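Local coordinates for protein beta-galactoside alpha-2,6-sialyltransferase (Photobacterium sp., PDB 2Z4T) that probably transfers sialic acid from a CMP-activated donor to the galactose of acceptor sugars such as lactose, forming an alpha-2,6 linkage, at residues 117-122 and 146-151; 196-201 and 222-227. All blocks are in the same frame, centred on the assembly; numbering follows the deposited sequence.

Contact 1 of 2, residues 117-122 and 146-151; sequences LEVYVD and QRYIAW
E118 and R147 lie side by side on neighbouring parallel strands and point the same way, a worked example of how a cross-strand ion pair is fixed by its surroundings. The chain of E118 is extended beyond CG, and OE2 accepts from R147 NE at 2.7 Å in a bent salt bridge (133° at the hydrogen), with the carboxylate and guanidinium planes 60° apart. Y120 OH donates to the same OE2 at 2.6 Å, from the other face of the carboxylate plane. One buried oxygen is thus gripped by two donors, and it lies in plane at the edge of the tyrosine ring.

On the face carrying L117, V119 and Y148, the theme is apolar. L117 CG is anti to the backbone N (chi1 -168°), and its CD1 sits over the centre of the Y148 ring, 3.6 Å from the centroid, as a CH-pi contact; the two side chains cross at about a right angle. F169 adds an edge-to-face ring contact to Y148. Farther along, V121 CG1 meets A150 CB at 4.1 Å.

Beneath the side chains, five backbone hydrogen bonds run in parallel register, including Y120 N to Y148 O (2.8 Å) and A150 N to Y120 O (2.9 Å). Helix 126-141, which connects the strands in a beta-alpha-beta unit, supplies the second shell: S138 OG bonds both E118 OE1 and R147 NH2, Q131 OE1 takes W151 NE1, and T128 OG1 bonds D122 OD2. L164 O receives R147 NH1.

With this many donors around it, E118 is probably held as a carboxylate, its charge probably offset by R147 on the sheet face turned to helix 126-141, so that strand and crossover helix are tied by polar bonds as well as by packing.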
loop_
_atom_site.group_PDB
_atom_site.type_symbol
_atom_site.label_atom_id
_atom_site.label_comp_id
_atom_site.label_asym_id
_atom_site.label_seq_id
_atom_site.Cartn_x
_atom_site.Cartn_y
_atom_site.Cartn_z
ATOM N N LEU A 117 15.440 3.843 5.917
ATOM C CA LEU A 117 14.186 3.553 6.564
ATOM C C LEU A 117 13.061 3.837 5.564
ATOM O O LEU A 117 13.140 4.775 4.720
ATOM C CB LEU A 117 14.061 4.407 7.821
ATOM C CG LEU A 117 12.959 4.093 8.826
ATOM C CD1 LEU A 117 13.103 2.679 9.357
ATOM C CD2 LEU A 117 12.974 5.097 9.970
ATOM N N GLU A 118 12.046 2.974 5.624
ATOM C CA GLU A 118 10.825 3.136 4.857
ATOM C C GLU A 118 9.676 3.007 5.829
ATOM O O GLU A 118 9.577 1.992 6.519
ATOM C CB GLU A 118 10.707 2.049 3.813
ATOM C CG GLU A 118 11.643 2.202 2.641
ATOM C CD GLU A 118 11.586 0.993 1.723
ATOM O OE1 GLU A 118 12.244 1.026 0.663
ATOM O OE2 GLU A 118 10.891 0.009 2.078
ATOM N N VAL A 119 8.840 4.049 5.896
ATOM C CA VAL A 119 7.695 4.093 6.804
ATOM C C VAL A 119 6.383 4.120 5.997
ATOM O O VAL A 119 6.240 4.902 5.052
ATOM C CB VAL A 119 7.792 5.312 7.733
ATOM C CG1 VAL A 119 6.646 5.329 8.728
ATOM C CG2 VAL A 119 9.138 5.341 8.483
ATOM N N TYR A 120 5.432 3.262 6.364
ATOM C CA TYR A 120 4.164 3.153 5.649
ATOM C C TYR A 120 2.988 3.179 6.615
ATOM O O TYR A 120 2.903 2.328 7.511
ATOM C CB TYR A 120 4.088 1.834 4.882
ATOM C CG TYR A 120 5.266 1.490 3.979
ATOM C CD1 TYR A 120 5.191 1.713 2.609
ATOM C CD2 TYR A 120 6.422 0.894 4.497
ATOM C CE1 TYR A 120 6.240 1.389 1.758
ATOM C CE2 TYR A 120 7.487 0.553 3.659
ATOM C CZ TYR A 120 7.379 0.805 2.280
ATOM O OH TYR A 120 8.394 0.480 1.424
ATOM N N VAL A 121 2.078 4.139 6.434
ATOM C CA VAL A 121 0.981 4.318 7.369
ATOM C C VAL A 121 -0.356 4.420 6.639
ATOM O O VAL A 121 -0.542 5.256 5.722
ATOM C CB VAL A 121 1.180 5.575 8.262
ATOM C CG1 VAL A 121 0.129 5.638 9.380
ATOM C CG2 VAL A 121 2.599 5.618 8.871
ATOM N N ASP A 122 -1.299 3.585 7.072
ATOM C CA ASP A 122 -2.651 3.636 6.569
ATOM C C ASP A 122 -3.596 2.782 7.412
ATOM O O ASP A 122 -3.224 1.719 7.915
ATOM C CB ASP A 122 -2.697 3.178 5.098
ATOM C CG ASP A 122 -4.116 3.128 4.557
ATOM O OD1 ASP A 122 -4.860 4.121 4.729
ATOM O OD2 ASP A 122 -4.500 2.098 3.976
ATOM N N GLN A 146 15.189 -0.887 6.378
ATOM C CA GLN A 146 14.297 -1.288 7.473
ATOM C C GLN A 146 12.915 -0.745 7.164
ATOM O O GLN A 146 12.779 0.356 6.604
ATOM C CB GLN A 146 14.752 -0.693 8.814
ATOM C CG GLN A 146 15.907 -1.428 9.520
ATOM C CD GLN A 146 15.626 -2.915 9.810
ATOM O OE1 GLN A 146 16.529 -3.745 9.737
ATOM N NE2 GLN A 146 14.376 -3.250 10.135
ATOM N N ARG A 147 11.882 -1.480 7.564
ATOM C CA ARG A 147 10.523 -1.103 7.194
ATOM C C ARG A 147 9.591 -1.075 8.389
ATOM O O ARG A 147 9.499 -2.036 9.152
ATOM C CB ARG A 147 9.996 -2.013 6.090
ATOM C CG ARG A 147 10.876 -1.988 4.878
ATOM C CD ARG A 147 10.277 -2.742 3.690
ATOM N NE ARG A 147 11.226 -2.640 2.594
ATOM C CZ ARG A 147 12.258 -3.463 2.424
ATOM N NH1 ARG A 147 12.427 -4.495 3.241
ATOM N NH2 ARG A 147 13.109 -3.258 1.420
ATOM N N TYR A 148 8.912 0.054 8.539
ATOM C CA TYR A 148 7.983 0.272 9.625
ATOM C C TYR A 148 6.606 0.477 9.020
ATOM O O TYR A 148 6.427 1.315 8.124
ATOM C CB TYR A 148 8.351 1.531 10.406
ATOM C CG TYR A 148 9.658 1.507 11.165
ATOM C CD1 TYR A 148 10.377 0.333 11.338
ATOM C CD2 TYR A 148 10.150 2.677 11.757
ATOM C CE1 TYR A 148 11.579 0.324 12.042
ATOM C CE2 TYR A 148 11.327 2.681 12.468
ATOM C CZ TYR A 148 12.039 1.499 12.614
ATOM O OH TYR A 148 13.215 1.499 13.310
ATOM N N ILE A 149 5.637 -0.279 9.522
ATOM C CA ILE A 149 4.259 -0.148 9.104
ATOM C C ILE A 149 3.367 0.201 10.282
ATOM O O ILE A 149 3.654 -0.160 11.439
ATOM C CB ILE A 149 3.739 -1.446 8.439
ATOM C CG1 ILE A 149 3.667 -2.607 9.440
ATOM C CG2 ILE A 149 4.565 -1.779 7.205
ATOM C CD1 ILE A 149 3.100 -3.925 8.865
ATOM N N ALA A 150 2.297 0.932 9.993
ATOM C CA ALA A 150 1.210 1.066 10.944
ATOM C C ALA A 150 -0.027 0.916 10.096
ATOM O O ALA A 150 -0.462 1.871 9.438
ATOM C CB ALA A 150 1.247 2.406 11.653
ATOM N N TRP A 151 -0.550 -0.310 10.077
ATOM C CA TRP A 151 -1.643 -0.714 9.175
ATOM C C TRP A 151 -2.857 -1.143 9.966
ATOM O O TRP A 151 -2.741 -1.723 11.048
ATOM C CB TRP A 151 -1.231 -1.898 8.295
ATOM C CG TRP A 151 -0.370 -1.578 7.079
ATOM C CD1 TRP A 151 -0.142 -0.348 6.526
ATOM C CD2 TRP A 151 0.347 -2.522 6.261
ATOM N NE1 TRP A 151 0.685 -0.463 5.426
ATOM C CE2 TRP A 151 0.996 -1.784 5.241
ATOM C CE3 TRP A 151 0.507 -3.917 6.295
ATOM C CZ2 TRP A 151 1.787 -2.394 4.258
ATOM C CZ3 TRP A 151 1.302 -4.527 5.323
ATOM C CH2 TRP A 151 1.920 -3.770 4.311
#

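Contact 2 of 2, residues 196-201 and 222-227; sequences VKLSSN and VTVTNI
V196 and V224 pair in parallel with their CA atoms 4.7 Å apart, and L198 pairs with I227 at the same spacing, so two steps on strand 196-201 are matched by three on 222-227. The surplus is taken up around T225, whose psi of -24° departs from the extended form: a beta bulge, which takes in an additional residue while the strand stays in its sheet. V196 holds the near side of the bulge with both of its polar atoms, N bonding to T223 O at 2.8 Å and O accepting from T225 N at 2.8 Å. Beyond it, L198 N meets N226 O at 2.9 Å. The short segments are inclined at 19°, and beyond I227 the pairing is carried on by D228, whose backbone bonds to L198 and S200.

Because of the bulge, V224 and I227, three apart, share a face with V196 and L198. The contacts there are light: V196 CG2 against V222 CG2, 4.2 Å apart with the side chains crossing obliquely, and L198 CD1 near V224 CG1. On the opposite face K197 and N226 approach only loosely. T225 OG1, turned between its own backbone N and carbonyl carbon (chi1 68°), comes within 3.5 Å of K197 CG. N226 ND2 donates to a water at 2.7 Å, and that water lies 2.8 Å from L198 O, bridging the strands; ND2 is also held by D228 OD1, while OD1 makes a weak hydrogen bond to a glycerol probably left from crystallisation.

Around the pair, helix 205-216 completes the beta-alpha-beta unit and packs on the aliphatic face, L213 against L198 and L209 against I227. Y286 touches V224 and I227. Strand 103-122 borders 196-201 on its other edge, while 222-230 continues the sheet toward strand 288-292.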
loop_
_atom_site.group_PDB
_atom_site.type_symbol
_atom_site.label_atom_id
_atom_site.label_comp_id
_atom_site.label_asym_id
_atom_site.label_seq_id
_atom_site.Cartn_x
_atom_site.Cartn_y
_atom_site.Cartn_z
ATOM N N VAL A 196 15.354 8.325 4.591
ATOM C CA VAL A 196 13.971 7.980 4.961
ATOM C C VAL A 196 13.009 8.139 3.778
ATOM O O VAL A 196 12.993 9.176 3.102
ATOM C CB VAL A 196 13.455 8.822 6.156
ATOM C CG1 VAL A 196 12.008 8.493 6.465
ATOM C CG2 VAL A 196 14.315 8.599 7.380
ATOM N N LYS A 197 12.239 7.091 3.511
ATOM C CA LYS A 197 11.047 7.201 2.661
ATOM C C LYS A 197 9.784 7.154 3.527
ATOM O O LYS A 197 9.720 6.405 4.508
ATOM C CB LYS A 197 11.012 6.075 1.660
ATOM C CG LYS A 197 11.899 6.296 0.470
ATOM C CD LYS A 197 12.122 4.969 -0.228
ATOM C CE LYS A 197 12.031 5.084 -1.756
ATOM N NZ LYS A 197 10.660 4.773 -2.276
ATOM N N LEU A 198 8.793 7.963 3.175
ATOM C CA LEU A 198 7.543 7.982 3.912
ATOM C C LEU A 198 6.394 7.740 2.958
ATOM O O LEU A 198 6.424 8.185 1.793
ATOM C CB LEU A 198 7.332 9.310 4.651
ATOM C CG LEU A 198 8.357 9.755 5.702
ATOM C CD1 LEU A 198 8.030 11.154 6.182
ATOM C CD2 LEU A 198 8.458 8.788 6.896
ATOM N N SER A 199 5.382 7.031 3.455
ATOM C CA SER A 199 4.226 6.711 2.659
ATOM C C SER A 199 2.954 6.801 3.492
ATOM O O SER A 199 2.876 6.256 4.597
ATOM C CB SER A 199 4.354 5.308 2.046
ATOM O OG SER A 199 3.288 5.067 1.130
ATOM N N SER A 200 1.946 7.467 2.942
ATOM C CA SER A 200 0.689 7.609 3.642
ATOM C C SER A 200 -0.519 7.628 2.735
ATOM O O SER A 200 -0.437 8.044 1.568
ATOM C CB SER A 200 0.671 8.887 4.480
ATOM O OG SER A 200 -0.620 9.090 5.039
ATOM N N ASN A 201 -1.627 7.138 3.302
ATOM C CA ASN A 201 -2.982 7.565 2.953
ATOM C C ASN A 201 -2.985 9.088 2.684
ATOM O O ASN A 201 -2.518 9.870 3.516
ATOM C CB ASN A 201 -3.908 7.190 4.128
ATOM C CG ASN A 201 -5.363 7.552 3.893
ATOM O OD1 ASN A 201 -5.709 8.730 3.725
ATOM N ND2 ASN A 201 -6.237 6.538 3.936
ATOM N N VAL A 222 19.560 13.174 8.637
ATOM C CA VAL A 222 18.498 12.449 7.923
ATOM C C VAL A 222 17.978 13.127 6.656
ATOM O O VAL A 222 17.715 14.323 6.635
ATOM C CB VAL A 222 17.393 11.794 8.853
ATOM C CG1 VAL A 222 17.699 11.987 10.296
ATOM C CG2 VAL A 222 16.000 12.260 8.515
ATOM N N THR A 223 17.888 12.358 5.585
ATOM C CA THR A 223 17.356 12.876 4.355
ATOM C C THR A 223 16.052 12.148 4.019
ATOM O O THR A 223 16.014 10.928 3.871
ATOM C CB THR A 223 18.375 12.771 3.223
ATOM O OG1 THR A 223 19.581 13.406 3.655
ATOM C CG2 THR A 223 17.865 13.478 1.954
ATOM N N VAL A 224 14.977 12.925 3.942
ATOM C CA VAL A 224 13.703 12.416 3.502
ATOM C C VAL A 224 13.768 12.364 1.987
ATOM O O VAL A 224 13.608 13.380 1.328
ATOM C CB VAL A 224 12.545 13.304 4.000
ATOM C CG1 VAL A 224 11.187 12.675 3.650
ATOM C CG2 VAL A 224 12.670 13.526 5.517
ATOM N N THR A 225 14.018 11.183 1.432
ATOM C CA THR A 225 14.248 11.099 -0.003
ATOM C C THR A 225 12.968 11.102 -0.831
ATOM O O THR A 225 13.000 11.492 -1.998
ATOM C CB THR A 225 15.142 9.901 -0.397
ATOM O OG1 THR A 225 14.449 8.667 -0.157
ATOM C CG2 THR A 225 16.457 9.938 0.383
ATOM N N ASN A 226 11.848 10.699 -0.224
ATOM C CA ASN A 226 10.551 10.626 -0.926
ATOM C C ASN A 226 9.366 10.492 0.026
ATOM O O ASN A 226 9.451 9.816 1.072
ATOM C CB ASN A 226 10.514 9.459 -1.944
ATOM C CG ASN A 226 9.197 9.398 -2.732
ATOM O OD1 ASN A 226 8.961 10.215 -3.637
ATOM N ND2 ASN A 226 8.326 8.439 -2.382
ATOM N N ILE A 227 8.264 11.139 -0.350
ATOM C CA ILE A 227 6.970 10.899 0.272
ATOM C C ILE A 227 6.003 10.422 -0.799
ATOM O O ILE A 227 5.788 11.096 -1.811
ATOM C CB ILE A 227 6.409 12.153 0.993
ATOM C CG1 ILE A 227 7.476 12.753 1.927
ATOM C CG2 ILE A 227 5.128 11.804 1.731
ATOM C CD1 ILE A 227 7.038 13.982 2.678
HETATM O O HOH W 1 8.161 6.962 -0.105
#

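How the contacts relate
Contacts 1 and 2 follow one another along the chain as two beta-alpha-beta units of a single sheet, consistent with the Rossmann-like half of a GT-B glycosyltransferase. Their centres lie 10 Å apart, and strands 117-122 and 196-201 are direct neighbours, probably hydrogen-bonded from L117 O to K197 N (2.8 Å) and from K197 O to V119 N (2.9 Å). The strand ends converge on the active site: N201 ND2 bonds both D122 OD1 and D232, a residue of the glycan pocket. D122 binds magnesium in a structure of this protein but does not ligate the ion here: its side chain's nearest atoms are about 4 Å from magnesium and about 7 Å from the bound galactose.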